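Esterase/lipase (Lactobacillus rhamnosus, PDB 4N5H) probably hydrolyses carboxylic esters, and may also transfer acyl groups, as an esterase of the alpha/beta hydrolase fold. Local coordinates at residues Q51-Y56 with L123-H128. The protein carries 1 engineered substitution. Numbering follows the deposited sequence.
Sequences QTLNLY and LRWLSH
L53 and L55 of strand 52-58 meet W125 and L126 of helix 112-129, a helix laid against the antiparallel start of the alpha/beta hydrolase sheet. The short segments approach to 10.6 Å between axes at 49°, and side chains alone span the distance, with no hydrogen bond across it. At L53, CG sits between the backbone N and the carbonyl carbon (chi1 58°), and both methyls reach the six-membered part of the W125 indole: CD2 lies 3.8 Å from W125 CE3, and CD1 is 4.0 Å from W125 CZ3. N54 turns to the other side of the strand, where ND2 bonds N83 OD1 and, weakly, Y56 OH, and OD1 accepts a hydrogen bond from R82 NH1. L55 brings its two methyls to different partners, CD1 to the indole edge and CD2 to L126. The indole gets there with CG anti to its own backbone N (chi1 -171°); Y41 and F129 also meet it, as do P274 and H275 of the second subunit, so the same ring serves strand, helix and subunit interface. Cut back to an alanine, W125 would probably leave a gap between the leucine methyls and the helix, and P274 and H275 of the second subunit without their ring partner. M100 of the adjacent strand 98-102 touches L53, L55 and L126, adding to this buried apolar layer, in which L55 CD2 stands 4.2 Å from L126 CD1.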
# COMPACT_ATOMS: atom_id res chain seq x y z
N GLN A 51 24.52 -8.57 3.63
CA GLN A 51 25.52 -8.83 2.55
C GLN A 51 24.78 -9.09 1.19
O GLN A 51 24.99 -10.13 0.51
CB GLN A 51 26.49 -9.92 2.95
CG GLN A 51 27.33 -9.49 4.18
CD GLN A 51 28.24 -10.58 4.71
OE1 GLN A 51 27.79 -11.73 4.84
NE2 GLN A 51 29.53 -10.30 4.88
N THR A 52 23.94 -8.16 0.91
CA THR A 52 23.11 -8.17 -0.28
C THR A 52 23.14 -6.80 -0.95
O THR A 52 23.54 -5.80 -0.36
CB THR A 52 21.61 -8.54 0.04
OG1 THR A 52 21.11 -7.61 1.00
CG2 THR A 52 21.51 -9.97 0.52
N LEU A 53 22.71 -6.77 -2.19
CA LEU A 53 22.71 -5.49 -3.00
C LEU A 53 21.48 -5.42 -3.88
O LEU A 53 20.85 -6.45 -4.18
CB LEU A 53 24.05 -5.25 -3.75
CG LEU A 53 24.44 -6.35 -4.71
CD1 LEU A 53 23.73 -6.22 -6.07
CD2 LEU A 53 25.90 -6.29 -5.06
N ASN A 54 21.19 -4.17 -4.34
CA ASN A 54 20.16 -3.91 -5.31
C ASN A 54 20.83 -3.31 -6.54
O ASN A 54 21.84 -2.56 -6.42
CB ASN A 54 19.12 -2.88 -4.85
CG ASN A 54 18.26 -3.36 -3.67
OD1 ASN A 54 18.06 -4.51 -3.43
ND2 ASN A 54 17.79 -2.42 -2.94
N LEU A 55 20.20 -3.58 -7.67
CA LEU A 55 20.54 -2.97 -8.97
C LEU A 55 19.34 -2.22 -9.51
O LEU A 55 18.19 -2.67 -9.50
CB LEU A 55 20.98 -4.00 -10.00
CG LEU A 55 22.09 -4.99 -9.51
CD1 LEU A 55 22.43 -6.00 -10.56
CD2 LEU A 55 23.34 -4.23 -9.09
N TYR A 56 19.64 -1.06 -10.14
CA TYR A 56 18.58 -0.17 -10.63
C TYR A 56 18.96 0.25 -12.07
O TYR A 56 20.15 0.48 -12.40
CB TYR A 56 18.46 1.12 -9.81
CG TYR A 56 18.38 0.93 -8.31
CD1 TYR A 56 19.50 0.70 -7.54
CD2 TYR A 56 17.15 1.10 -7.67
CE1 TYR A 56 19.42 0.56 -6.16
CE2 TYR A 56 17.07 1.01 -6.27
CZ TYR A 56 18.22 0.69 -5.53
OH TYR A 56 18.14 0.65 -4.15
N LEU A 123 31.69 -4.81 -4.77
CA LEU A 123 32.35 -4.30 -6.01
C LEU A 123 32.87 -5.49 -6.84
O LEU A 123 32.75 -5.51 -8.04
CB LEU A 123 33.55 -3.40 -5.68
CG LEU A 123 33.29 -2.17 -4.80
CD1 LEU A 123 34.59 -1.43 -4.51
CD2 LEU A 123 32.38 -1.25 -5.44
N ARG A 124 33.51 -6.47 -6.18
CA ARG A 124 33.97 -7.66 -6.82
C ARG A 124 32.84 -8.43 -7.48
O ARG A 124 32.96 -8.86 -8.61
CB ARG A 124 34.73 -8.58 -5.87
CG ARG A 124 35.58 -9.61 -6.61
CD ARG A 124 36.64 -10.31 -5.68
NE ARG A 124 37.18 -9.35 -4.69
CZ ARG A 124 38.12 -8.45 -4.93
NH1 ARG A 124 38.79 -8.47 -6.09
NH2 ARG A 124 38.43 -7.56 -3.98
N TRP A 125 31.71 -8.61 -6.79
CA TRP A 125 30.55 -9.18 -7.41
C TRP A 125 30.17 -8.45 -8.68
O TRP A 125 29.94 -9.05 -9.74
CB TRP A 125 29.39 -9.15 -6.41
CG TRP A 125 28.18 -9.93 -6.89
CD1 TRP A 125 27.87 -11.23 -6.62
CD2 TRP A 125 27.14 -9.43 -7.70
NE1 TRP A 125 26.70 -11.58 -7.22
CE2 TRP A 125 26.18 -10.47 -7.84
CE3 TRP A 125 26.86 -8.18 -8.27
CZ2 TRP A 125 25.04 -10.33 -8.62
CZ3 TRP A 125 25.70 -8.05 -9.00
CH2 TRP A 125 24.84 -9.12 -9.21
N LEU A 126 30.10 -7.14 -8.59
CA LEU A 126 29.71 -6.36 -9.78
C LEU A 126 30.74 -6.54 -10.92
O LEU A 126 30.37 -6.54 -12.11
CB LEU A 126 29.54 -4.88 -9.40
CG LEU A 126 28.77 -4.02 -10.42
CD1 LEU A 126 27.31 -4.39 -10.50
CD2 LEU A 126 28.87 -2.53 -9.98
N SER A 127 32.01 -6.64 -10.58
CA SER A 127 33.01 -6.83 -11.64
C SER A 127 32.79 -8.15 -12.35
O SER A 127 33.09 -8.25 -13.50
CB SER A 127 34.45 -6.77 -11.05
OG SER A 127 34.78 -7.93 -10.35
N HIS A 128 32.26 -9.19 -11.70
CA HIS A 128 32.00 -10.50 -12.29
C HIS A 128 30.66 -10.52 -13.07
O HIS A 128 30.56 -11.16 -14.14
CB HIS A 128 31.92 -11.59 -11.20
CG HIS A 128 33.20 -11.78 -10.47
ND1 HIS A 128 33.28 -12.31 -9.18
CD2 HIS A 128 34.43 -11.39 -10.79
CE1 HIS A 128 34.55 -12.41 -8.85
NE2 HIS A 128 35.27 -11.84 -9.79